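Local structure of adhesin LabA (Helicobacter pylori, 6GMM) at residues L12-T17 with H442-Q446; Y19-N23 with N434-D438; V75-A79 with S221-G225; G332-G336 with W347-Y353. The protein probably helps the bacterium attach to the gastric mucosa by recognising LacdiNAc-bearing sugars as a lectin-like adhesin. One frame throughout, in Å; residues are numbered along the deposited sequence.

Contact 1 (L12-T17 with H442-Q446); sequences LNNLLT and HSQVQ
Leu16 and His442 meet where helix 4-28 and helix 439-452, near the two ends of the chain, pack as a roughly antiparallel helix pair; the axes of the two short segments come within 9.7 Å at 141°. The imidazole of His442 leaves its helix with CG anti to the backbone N (chi1 -170°) and reaches alongside Leu16, the two side chains running past one another in opposite senses. His442 NE2 comes to 3.4 Å from Leu16 CB, while Thr17 OG1 and Asn13 OD1 stand near the plane of the ring at its edge. Neither NE2 nor Asn13 OD1 has a hydrogen-bonding partner, although the contact buries both. One turn further on, Val445 turns its CG1 branch into the groove between Leu12 and Leu16, meeting Leu16 CD1 at 3.7 Å and crossing both leucines at about a right angle. Leu12 and Val445 also both touch Leu415 of helix 412-415, which extends this apolar patch. At the other flank the amide of Asn13 stands almost perpendicular to that of Gln446, their planes 82° apart. Here the amide oxygen rests against aliphatic carbon, Asn13 OD1 lying 3.4 Å from Gln446 CG.

Contact 2 (Y19-N23 with N434-D438); sequences YSVLN and NYYID
Tyr19 drives its ring from the helix against the strand, between the side chains of Tyr435 and Ile437, and ends in a hydrogen bond from its OH to Tyr436 O at 2.7 Å. Tyr19 CG lies anti to the backbone N (chi1 177°), which sends the phenol straight across the gap. The hydroxyl sits 36° above the carbonyl plane of Tyr436, whose O lies at the edge of the phenol ring. Tyr19 OH also presses on Tyr435 CB at 3.2 Å, and the two tyrosine side chains cross at about a right angle. Ile437, with CG1 anti to its backbone N, slides along the other flank of the phenol in the opposite sense: its CB meets Tyr19 CE1 at 3.7 Å, and its CD1 continues alongside Tyr19 CD1 towards Ser20 CB. The contact joins helix 4-28 to strand 433-437, one arm of a two-stranded antiparallel beta hairpin whose other arm is strand 419-423. Backbone hydrogen bonds pair Tyr436 with Ser420 and Asn434 with Lys422, and Asp438 follows the strand as the N-cap of helix 439-452. Tyr435 starts towards the helix at CB, but its ring then turns away to Leu395 of helix 388-408, leaving CB and the main chain to face Asn23. The amide of Asn23 stands nearly perpendicular to the Tyr435 ring, and its ND2 gives a weak hydrogen bond to Tyr435 O, 3.4 Å long and bent to 131° at the hydrogen.

Contact 3 (V75-A79 with S221-G225); sequences VMSYA and SLWEG
Val75 O accepts a hydrogen bond from the indole nitrogen of Trp223, with NE1 2.9 Å from the carbonyl oxygen. The bond ties the C-terminal part of helix 57-76 to a loop between helix 188-205 and helix 234-237, folded by an ST turn at Ser221; both segments fall in sequence matched to the SabA-type extracellular adhesion domain. The oxygen lies close to the indole plane, but the donor stands 44° above the carbonyl plane, and the N-H...O angle is 153°. Around that bond the six-membered side of the ring is wedged among small aliphatic groups: Met76 CB is 3.6 Å from Trp223 CZ2, and Ala79 CB also touches this carbon. Met76 folds back beyond CB, its CG between the backbone N and the carbonyl carbon (chi1 48°), which takes the sulfur away from the indole and leaves CB as the touching atom. Tyr78 passes Trp223 in the opposite sense, bringing CE1 within 4.1 Å of NE1. Phe238 meets the tryptophan edge-to-face from outside the two segments, and His327 does the same to Tyr78. In the ST turn, Ser221 OG accepts from Trp223 N at 3.0 Å. Leu222, next in line, places CD1 against Ala79 CB at 3.6 Å.

Contact 4 (G332-G336 with W347-Y353); sequences GHLRG and WGAGCAY
Two arms of the irregular loop joining helix 327-330 to helix 354-366 pack against each other here, just after the Schellman motif at Gly332. Arg335 makes one set of contacts. Its chain, extended from CG to NE, runs past Tyr353 in the opposite sense and lays the guanidinium flat over the phenol ring, centres 3.6 Å apart and planes at 5°, a stacked cation-pi pair. The same guanidinium grips Gly348 O side-on, with NE and NH2 both 2.8 Å from that one oxygen. NE meets a lone pair of Gly348 O in the carbonyl plane and NH2 approaches nearly in line with the C=O bond, so the stacked group is also held against rotation. Tyr353 OH in turn accepts from Arg335 N at 2.9 Å, binding the ring to the backbone of the residue that covers it. Earlier in the first arm, His333 forms an offset stack with Trp347, centroid of the imidazole to that of the five-membered ring 3.8 Å with the planes at 7°, and His333 CB adds a CH-pi contact over the same ring. His333 ND1 is also hydrogen-bonded to Glu328 OE1, which probably steadies the imidazole. One water lies between His333 O and Trp347 O; a second accepts from Trp347 N and lies within bonding distance of Leu334 O. Cys351, on the second arm, is bonded to Cys326 and lies in the turn from Gly350 to Tyr353: a disulfide-closed loop with a type I beta turn, its arms joined by an aromatic stack and an arginine-tyrosine cation-pi stack.

The four contacts fall into two groups on opposite sides of the chain's centre. Contacts 1 and 2 share helix 4-28, and strand 433-437 of contact 2 runs on into helix 439-452 of contact 1; their centres are 12 Å apart. They touch directly, Ile437 CD1 packing on Leu16 CD2 at 3.8 Å, and together bring the two ends of the chain side by side. Contacts 3 and 4 lie at the far end, with centres about 57 to 61 Å from those of the first two. Between themselves their centres are 18 Å apart and their nearest atoms about 5 Å, neighbours without touching.

Contact 1 (L12-T17 with H442-Q446)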
loop_
_atom_site.group_PDB
_atom_site.type_symbol
_atom_site.label_atom_id
_atom_site.label_comp_id
_atom_site.label_asym_id
_atom_site.label_seq_id
_atom_site.Cartn_x
_atom_site.Cartn_y
_atom_site.Cartn_z
ATOM N N LEU A 12 -12.683 28.023 20.374
ATOM C CA LEU A 12 -11.734 27.999 21.475
ATOM C C LEU A 12 -11.184 26.599 21.664
ATOM O O LEU A 12 -9.965 26.447 21.766
ATOM C CB LEU A 12 -12.369 28.536 22.768
ATOM C CG LEU A 12 -11.520 28.509 24.045
ATOM C CD1 LEU A 12 -10.343 29.472 23.972
ATOM C CD2 LEU A 12 -12.375 28.827 25.260
ATOM N N ASN A 13 -12.072 25.575 21.632
ATOM C CA ASN A 13 -11.686 24.171 21.789
ATOM C C ASN A 13 -10.644 23.731 20.777
ATOM O O ASN A 13 -9.672 23.080 21.163
ATOM C CB ASN A 13 -12.894 23.229 21.791
ATOM C CG ASN A 13 -12.531 21.783 22.065
ATOM O OD1 ASN A 13 -11.735 21.457 22.960
ATOM N ND2 ASN A 13 -13.092 20.885 21.282
ATOM N N ASN A 14 -10.807 24.127 19.509
ATOM C CA ASN A 14 -9.841 23.741 18.484
ATOM C C ASN A 14 -8.499 24.451 18.671
ATOM O O ASN A 14 -7.458 23.837 18.426
ATOM C CB ASN A 14 -10.409 23.887 17.062
ATOM C CG ASN A 14 -11.566 22.951 16.776
ATOM O OD1 ASN A 14 -11.562 21.748 17.123
ATOM N ND2 ASN A 14 -12.574 23.483 16.108
ATOM N N LEU A 15 -8.516 25.681 19.206
ATOM C CA LEU A 15 -7.299 26.427 19.527
ATOM C C LEU A 15 -6.572 25.719 20.692
ATOM O O LEU A 15 -5.345 25.661 20.707
ATOM C CB LEU A 15 -7.636 27.877 19.934
ATOM C CG LEU A 15 -7.982 28.878 18.818
ATOM C CD1 LEU A 15 -8.669 30.115 19.405
ATOM C CD2 LEU A 15 -6.735 29.322 18.068
ATOM N N LEU A 16 -7.341 25.185 21.658
ATOM C CA LEU A 16 -6.800 24.479 22.819
ATOM C C LEU A 16 -6.104 23.187 22.401
ATOM O O LEU A 16 -4.983 22.931 22.839
ATOM C CB LEU A 16 -7.890 24.213 23.856
ATOM C CG LEU A 16 -8.345 25.438 24.676
ATOM C CD1 LEU A 16 -9.486 25.070 25.608
ATOM C CD2 LEU A 16 -7.192 26.050 25.457
ATOM N N THR A 17 -6.749 22.422 21.506
ATOM C CA THR A 17 -6.244 21.180 20.905
ATOM C C THR A 17 -4.940 21.473 20.156
ATOM O O THR A 17 -3.912 20.846 20.437
ATOM C CB THR A 17 -7.350 20.594 20.038
ATOM O OG1 THR A 17 -8.383 20.164 20.921
ATOM C CG2 THR A 17 -6.883 19.397 19.154
ATOM N N HIS A 442 -9.530 22.560 30.079
ATOM C CA HIS A 442 -9.587 22.103 28.680
ATOM C C HIS A 442 -10.729 21.099 28.494
ATOM O O HIS A 442 -11.587 21.338 27.656
ATOM C CB HIS A 442 -8.242 21.485 28.250
ATOM C CG HIS A 442 -8.104 21.195 26.781
ATOM N ND1 HIS A 442 -6.981 20.550 26.284
ATOM C CD2 HIS A 442 -8.942 21.468 25.751
ATOM C CE1 HIS A 442 -7.166 20.467 24.976
ATOM N NE2 HIS A 442 -8.345 20.974 24.611
ATOM N N SER A 443 -10.770 20.034 29.329
ATOM C CA SER A 443 -11.830 19.023 29.363
ATOM C C SER A 443 -13.194 19.686 29.491
ATOM O O SER A 443 -14.106 19.366 28.731
ATOM C CB SER A 443 -11.624 18.069 30.537
ATOM O OG SER A 443 -10.573 17.156 30.265
ATOM N N GLN A 444 -13.310 20.641 30.417
ATOM C CA GLN A 444 -14.517 21.424 30.649
ATOM C C GLN A 444 -14.973 22.142 29.392
ATOM O O GLN A 444 -16.142 22.038 29.055
ATOM C CB GLN A 444 -14.308 22.417 31.786
ATOM C CG GLN A 444 -14.666 21.837 33.138
ATOM C CD GLN A 444 -14.585 22.864 34.236
ATOM O OE1 GLN A 444 -13.613 23.620 34.348
ATOM N NE2 GLN A 444 -15.580 22.867 35.110
ATOM N N VAL A 445 -14.047 22.794 28.658
ATOM C CA VAL A 445 -14.346 23.510 27.418
ATOM C C VAL A 445 -14.788 22.526 26.335
ATOM O O VAL A 445 -15.840 22.725 25.727
ATOM C CB VAL A 445 -13.167 24.441 27.008
ATOM C CG1 VAL A 445 -13.221 24.853 25.534
ATOM C CG2 VAL A 445 -13.137 25.669 27.904
ATOM N N GLN A 446 -14.010 21.437 26.154
ATOM C CA GLN A 446 -14.214 20.336 25.216
ATOM C C GLN A 446 -15.627 19.772 25.409
ATOM O O GLN A 446 -16.367 19.590 24.437
ATOM C CB GLN A 446 -13.171 19.246 25.525
ATOM C CG GLN A 446 -12.584 18.506 24.329
ATOM C CD GLN A 446 -11.198 17.967 24.655
ATOM O OE1 GLN A 446 -10.889 17.561 25.796
ATOM N NE2 GLN A 446 -10.322 17.962 23.653
#

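Contact 2 (Y19-N23 with N434-D438)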
loop_
_atom_site.group_PDB
_atom_site.type_symbol
_atom_site.label_atom_id
_atom_site.label_comp_id
_atom_site.label_asym_id
_atom_site.label_seq_id
_atom_site.Cartn_x
_atom_site.Cartn_y
_atom_site.Cartn_z
ATOM N N TYR A 19 -2.979 24.101 20.483
ATOM C CA TYR A 19 -2.022 24.603 21.463
ATOM C C TYR A 19 -1.382 23.416 22.206
ATOM O O TYR A 19 -0.157 23.313 22.254
ATOM C CB TYR A 19 -2.767 25.526 22.462
ATOM C CG TYR A 19 -1.945 26.090 23.602
ATOM C CD1 TYR A 19 -1.924 25.466 24.848
ATOM C CD2 TYR A 19 -1.285 27.309 23.478
ATOM C CE1 TYR A 19 -1.181 25.988 25.910
ATOM C CE2 TYR A 19 -0.541 27.841 24.534
ATOM C CZ TYR A 19 -0.503 27.183 25.754
ATOM O OH TYR A 19 0.180 27.715 26.831
ATOM N N SER A 20 -2.222 22.549 22.798
ATOM C CA SER A 20 -1.822 21.391 23.599
ATOM C C SER A 20 -0.829 20.481 22.879
ATOM O O SER A 20 0.180 20.087 23.481
ATOM C CB SER A 20 -3.049 20.590 24.014
ATOM O OG SER A 20 -2.658 19.440 24.740
ATOM N N VAL A 21 -1.136 20.157 21.588
ATOM C CA VAL A 21 -0.372 19.305 20.691
ATOM C C VAL A 21 0.971 19.958 20.314
ATOM O O VAL A 21 2.018 19.300 20.394
ATOM C CB VAL A 21 -1.244 18.932 19.454
ATOM C CG1 VAL A 21 -0.410 18.504 18.244
ATOM C CG2 VAL A 21 -2.282 17.871 19.812
ATOM N N LEU A 22 0.941 21.255 19.931
ATOM C CA LEU A 22 2.146 21.988 19.569
ATOM C C LEU A 22 3.046 22.139 20.809
ATOM O O LEU A 22 4.275 22.076 20.706
ATOM C CB LEU A 22 1.751 23.342 18.967
ATOM C CG LEU A 22 2.836 24.255 18.415
ATOM C CD1 LEU A 22 3.746 23.526 17.463
ATOM C CD2 LEU A 22 2.217 25.431 17.711
ATOM N N ASN A 23 2.430 22.231 21.983
ATOM C CA ASN A 23 3.183 22.338 23.213
ATOM C C ASN A 23 3.932 21.044 23.517
ATOM O O ASN A 23 5.148 21.092 23.699
ATOM C CB ASN A 23 2.302 22.754 24.381
ATOM C CG ASN A 23 3.126 23.175 25.565
ATOM O OD1 ASN A 23 4.126 23.891 25.435
ATOM N ND2 ASN A 23 2.780 22.656 26.724
ATOM N N ASN A 434 7.960 29.149 28.824
ATOM C CA ASN A 434 7.438 27.825 29.092
ATOM C C ASN A 434 5.931 27.941 29.112
ATOM O O ASN A 434 5.378 28.690 29.920
ATOM C CB ASN A 434 7.987 27.298 30.413
ATOM C CG ASN A 434 9.151 26.352 30.249
ATOM O OD1 ASN A 434 10.033 26.534 29.390
ATOM N ND2 ASN A 434 9.179 25.319 31.082
ATOM N N TYR A 435 5.270 27.263 28.172
ATOM C CA TYR A 435 3.825 27.336 28.055
ATOM C C TYR A 435 3.178 26.156 28.740
ATOM O O TYR A 435 3.781 25.082 28.856
ATOM C CB TYR A 435 3.395 27.464 26.592
ATOM C CG TYR A 435 3.808 28.775 25.959
ATOM C CD1 TYR A 435 2.964 29.878 25.984
ATOM C CD2 TYR A 435 5.027 28.897 25.288
ATOM C CE1 TYR A 435 3.326 31.079 25.374
ATOM C CE2 TYR A 435 5.402 30.095 24.680
ATOM C CZ TYR A 435 4.551 31.187 24.736
ATOM O OH TYR A 435 4.921 32.382 24.173
ATOM N N TYR A 436 1.980 26.384 29.273
ATOM C CA TYR A 436 1.250 25.384 30.030
ATOM C C TYR A 436 -0.208 25.410 29.647
ATOM O O TYR A 436 -0.689 26.387 29.070
ATOM C CB TYR A 436 1.426 25.643 31.555
ATOM C CG TYR A 436 2.873 25.605 32.012
ATOM C CD1 TYR A 436 3.461 24.414 32.434
ATOM C CD2 TYR A 436 3.655 26.759 32.024
ATOM C CE1 TYR A 436 4.796 24.367 32.832
ATOM C CE2 TYR A 436 4.995 26.722 32.409
ATOM C CZ TYR A 436 5.562 25.522 32.814
ATOM O OH TYR A 436 6.878 25.477 33.201
ATOM N N ILE A 437 -0.905 24.321 29.957
ATOM C CA ILE A 437 -2.329 24.164 29.718
ATOM C C ILE A 437 -2.955 23.369 30.873
ATOM O O ILE A 437 -2.390 22.358 31.300
ATOM C CB ILE A 437 -2.665 23.622 28.288
ATOM C CG1 ILE A 437 -4.189 23.588 28.041
ATOM C CG2 ILE A 437 -1.986 22.261 27.952
ATOM C CD1 ILE A 437 -4.623 23.513 26.585
ATOM N N ASP A 438 -4.088 23.859 31.401
ATOM C CA ASP A 438 -4.828 23.195 32.465
ATOM C C ASP A 438 -5.756 22.212 31.800
ATOM O O ASP A 438 -6.700 22.615 31.104
ATOM C CB ASP A 438 -5.617 24.218 33.291
ATOM C CG ASP A 438 -6.212 23.636 34.554
ATOM O OD1 ASP A 438 -7.113 22.766 34.445
ATOM O OD2 ASP A 438 -5.801 24.061 35.641
#

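Contact 3 (V75-A79 with S221-G225)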
loop_
_atom_site.group_PDB
_atom_site.type_symbol
_atom_site.label_atom_id
_atom_site.label_comp_id
_atom_site.label_asym_id
_atom_site.label_seq_id
_atom_site.Cartn_x
_atom_site.Cartn_y
_atom_site.Cartn_z
ATOM N N VAL A 75 -7.136 -18.446 -13.612
ATOM C CA VAL A 75 -8.502 -18.919 -13.427
ATOM C C VAL A 75 -9.418 -18.681 -14.654
ATOM O O VAL A 75 -10.427 -19.387 -14.767
ATOM C CB VAL A 75 -9.128 -18.389 -12.102
ATOM C CG1 VAL A 75 -9.803 -17.036 -12.290
ATOM C CG2 VAL A 75 -10.093 -19.414 -11.510
ATOM N N MET A 76 -9.097 -17.727 -15.575
ATOM C CA MET A 76 -10.056 -17.585 -16.684
ATOM C C MET A 76 -9.462 -17.689 -18.144
ATOM O O MET A 76 -10.244 -17.652 -19.093
ATOM C CB MET A 76 -10.913 -16.318 -16.527
ATOM C CG MET A 76 -10.133 -15.074 -16.208
ATOM S SD MET A 76 -9.209 -14.493 -17.640
ATOM C CE MET A 76 -10.566 -13.673 -18.583
ATOM N N SER A 77 -8.133 -17.835 -18.315
ATOM C CA SER A 77 -7.478 -17.934 -19.629
ATOM C C SER A 77 -8.021 -19.108 -20.475
ATOM O O SER A 77 -8.216 -18.975 -21.698
ATOM C CB SER A 77 -5.969 -18.047 -19.466
ATOM O OG SER A 77 -5.622 -19.208 -18.720
ATOM N N TYR A 78 -8.345 -20.233 -19.800
ATOM C CA TYR A 78 -8.916 -21.390 -20.454
ATOM C C TYR A 78 -10.233 -21.072 -21.154
ATOM O O TYR A 78 -10.510 -21.668 -22.182
ATOM C CB TYR A 78 -9.061 -22.566 -19.471
ATOM C CG TYR A 78 -10.336 -22.596 -18.666
ATOM C CD1 TYR A 78 -10.459 -21.860 -17.495
ATOM C CD2 TYR A 78 -11.402 -23.409 -19.041
ATOM C CE1 TYR A 78 -11.629 -21.899 -16.736
ATOM C CE2 TYR A 78 -12.576 -23.456 -18.293
ATOM C CZ TYR A 78 -12.694 -22.684 -17.148
ATOM O OH TYR A 78 -13.855 -22.730 -16.410
ATOM N N ALA A 79 -11.048 -20.177 -20.626
ATOM C CA ALA A 79 -12.318 -19.888 -21.281
ATOM C C ALA A 79 -12.236 -18.712 -22.261
ATOM O O ALA A 79 -13.261 -18.251 -22.766
ATOM C CB ALA A 79 -13.406 -19.670 -20.244
ATOM N N SER A 221 -22.583 -18.780 -14.072
ATOM C CA SER A 221 -21.404 -18.682 -14.943
ATOM C C SER A 221 -20.455 -19.870 -14.753
ATOM O O SER A 221 -20.806 -20.831 -14.067
ATOM C CB SER A 221 -20.640 -17.388 -14.682
ATOM O OG SER A 221 -19.720 -17.569 -13.619
ATOM N N LEU A 222 -19.247 -19.786 -15.349
ATOM C CA LEU A 222 -18.209 -20.801 -15.243
ATOM C C LEU A 222 -17.479 -20.758 -13.915
ATOM O O LEU A 222 -16.792 -21.733 -13.587
ATOM C CB LEU A 222 -17.175 -20.655 -16.371
ATOM C CG LEU A 222 -17.610 -21.026 -17.775
ATOM C CD1 LEU A 222 -16.615 -20.494 -18.766
ATOM C CD2 LEU A 222 -17.769 -22.532 -17.940
ATOM N N TRP A 223 -17.575 -19.617 -13.173
ATOM C CA TRP A 223 -16.913 -19.432 -11.892
ATOM C C TRP A 223 -17.909 -19.049 -10.811
ATOM O O TRP A 223 -18.807 -18.231 -11.048
ATOM C CB TRP A 223 -15.825 -18.336 -11.980
ATOM C CG TRP A 223 -14.965 -18.392 -13.215
ATOM C CD1 TRP A 223 -13.700 -18.893 -13.318
ATOM C CD2 TRP A 223 -15.282 -17.835 -14.497
ATOM N NE1 TRP A 223 -13.231 -18.737 -14.606
ATOM C CE2 TRP A 223 -14.181 -18.086 -15.349
ATOM C CE3 TRP A 223 -16.413 -17.189 -15.025
ATOM C CZ2 TRP A 223 -14.190 -17.739 -16.706
ATOM C CZ3 TRP A 223 -16.421 -16.850 -16.370
ATOM C CH2 TRP A 223 -15.320 -17.120 -17.193
ATOM N N GLU A 224 -17.713 -19.598 -9.600
ATOM C CA GLU A 224 -18.509 -19.243 -8.417
ATOM C C GLU A 224 -18.178 -17.798 -8.069
ATOM O O GLU A 224 -17.034 -17.382 -8.256
ATOM C CB GLU A 224 -18.148 -20.144 -7.228
ATOM C CG GLU A 224 -18.680 -21.561 -7.350
ATOM C CD GLU A 224 -20.184 -21.717 -7.201
ATOM O OE1 GLU A 224 -20.833 -20.818 -6.618
ATOM O OE2 GLU A 224 -20.708 -22.761 -7.646
ATOM N N GLY A 225 -19.175 -17.032 -7.633
ATOM C CA GLY A 225 -18.968 -15.632 -7.258
ATOM C C GLY A 225 -18.986 -14.644 -8.409
ATOM O O GLY A 225 -19.076 -13.439 -8.166
#

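Contact 4 (G332-G336 with W347-Y353)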
loop_
_atom_site.group_PDB
_atom_site.type_symbol
_atom_site.label_atom_id
_atom_site.label_comp_id
_atom_site.label_asym_id
_atom_site.label_seq_id
_atom_site.Cartn_x
_atom_site.Cartn_y
_atom_site.Cartn_z
ATOM N N GLY A 332 -2.496 -30.425 -9.259
ATOM C CA GLY A 332 -1.394 -30.651 -8.324
ATOM C C GLY A 332 -0.171 -29.771 -8.488
ATOM O O GLY A 332 0.923 -30.145 -8.050
ATOM N N HIS A 333 -0.344 -28.589 -9.083
ATOM C CA HIS A 333 0.753 -27.641 -9.209
ATOM C C HIS A 333 0.805 -26.765 -7.946
ATOM O O HIS A 333 -0.037 -25.889 -7.765
ATOM C CB HIS A 333 0.582 -26.772 -10.457
ATOM C CG HIS A 333 0.635 -27.533 -11.739
ATOM N ND1 HIS A 333 0.458 -26.896 -12.950
ATOM C CD2 HIS A 333 0.861 -28.850 -11.960
ATOM C CE1 HIS A 333 0.558 -27.843 -13.866
ATOM N NE2 HIS A 333 0.796 -29.038 -13.318
ATOM N N LEU A 334 1.762 -27.041 -7.059
ATOM C CA LEU A 334 1.989 -26.288 -5.817
ATOM C C LEU A 334 3.484 -25.965 -5.708
ATOM O O LEU A 334 4.266 -26.337 -6.589
ATOM C CB LEU A 334 1.554 -27.112 -4.579
ATOM C CG LEU A 334 0.068 -27.406 -4.368
ATOM C CD1 LEU A 334 -0.150 -28.143 -3.076
ATOM C CD2 LEU A 334 -0.761 -26.153 -4.370
ATOM N N ARG A 335 3.886 -25.312 -4.607
ATOM C CA ARG A 335 5.276 -24.968 -4.337
ATOM C C ARG A 335 6.057 -26.192 -3.846
ATOM O O ARG A 335 5.449 -27.137 -3.338
ATOM C CB ARG A 335 5.349 -23.831 -3.303
ATOM C CG ARG A 335 4.785 -22.509 -3.800
ATOM C CD ARG A 335 4.480 -21.542 -2.659
ATOM N NE ARG A 335 4.140 -20.232 -3.210
ATOM C CZ ARG A 335 3.614 -19.222 -2.533
ATOM N NH1 ARG A 335 3.318 -19.359 -1.244
ATOM N NH2 ARG A 335 3.375 -18.064 -3.139
ATOM N N GLY A 336 7.385 -26.147 -4.013
ATOM C CA GLY A 336 8.349 -27.162 -3.585
ATOM C C GLY A 336 7.911 -28.610 -3.675
ATOM O O GLY A 336 7.463 -29.187 -2.681
ATOM N N TRP A 347 5.660 -23.112 -10.126
ATOM C CA TRP A 347 4.221 -23.048 -9.839
ATOM C C TRP A 347 3.956 -22.346 -8.511
ATOM O O TRP A 347 2.937 -22.596 -7.864
ATOM C CB TRP A 347 3.587 -24.452 -9.791
ATOM C CG TRP A 347 3.746 -25.284 -11.010
ATOM C CD1 TRP A 347 3.453 -24.931 -12.293
ATOM C CD2 TRP A 347 4.113 -26.663 -11.044
ATOM N NE1 TRP A 347 3.643 -26.005 -13.133
ATOM C CE2 TRP A 347 4.058 -27.079 -12.394
ATOM C CE3 TRP A 347 4.470 -27.597 -10.061
ATOM C CZ2 TRP A 347 4.360 -28.385 -12.787
ATOM C CZ3 TRP A 347 4.775 -28.890 -10.453
ATOM C CH2 TRP A 347 4.724 -29.271 -11.802
ATOM N N GLY A 348 4.882 -21.491 -8.125
ATOM C CA GLY A 348 4.852 -20.739 -6.878
ATOM C C GLY A 348 3.842 -19.616 -6.794
ATOM O O GLY A 348 3.443 -19.264 -5.692
ATOM N N ALA A 349 3.417 -19.047 -7.927
ATOM C CA ALA A 349 2.506 -17.897 -7.927
ATOM C C ALA A 349 1.087 -18.172 -8.387
ATOM O O ALA A 349 0.852 -19.096 -9.159
ATOM C CB ALA A 349 3.098 -16.780 -8.779
ATOM N N GLY A 350 0.161 -17.315 -7.968
ATOM C CA GLY A 350 -1.218 -17.380 -8.433
ATOM C C GLY A 350 -2.323 -17.764 -7.477
ATOM O O GLY A 350 -2.192 -17.658 -6.249
ATOM N N CYS A 351 -3.441 -18.214 -8.084
ATOM C CA CYS A 351 -4.727 -18.554 -7.470
ATOM C C CYS A 351 -4.638 -19.564 -6.328
ATOM O O CYS A 351 -5.518 -19.563 -5.467
ATOM C CB CYS A 351 -5.717 -19.001 -8.540
ATOM S SG CYS A 351 -4.996 -20.107 -9.780
ATOM N N ALA A 352 -3.563 -20.374 -6.275
ATOM C CA ALA A 352 -3.355 -21.353 -5.199
ATOM C C ALA A 352 -3.001 -20.669 -3.869
ATOM O O ALA A 352 -3.233 -21.237 -2.790
ATOM C CB ALA A 352 -2.226 -22.284 -5.581
ATOM N N TYR A 353 -2.371 -19.484 -3.951
ATOM C CA TYR A 353 -1.874 -18.760 -2.780
ATOM C C TYR A 353 -2.466 -17.367 -2.606
ATOM O O TYR A 353 -1.907 -16.585 -1.860
ATOM C CB TYR A 353 -0.323 -18.709 -2.839
ATOM C CG TYR A 353 0.283 -20.093 -2.899
ATOM C CD1 TYR A 353 0.381 -20.883 -1.754
ATOM C CD2 TYR A 353 0.697 -20.640 -4.103
ATOM C CE1 TYR A 353 0.888 -22.180 -1.809
ATOM C CE2 TYR A 353 1.183 -21.948 -4.176
ATOM C CZ TYR A 353 1.275 -22.715 -3.024
ATOM O OH TYR A 353 1.779 -23.991 -3.059
HETATM O O HOH W 1 0.258 -23.058 -8.089
HETATM O O HOH W 2 6.544 -25.223 -8.262
#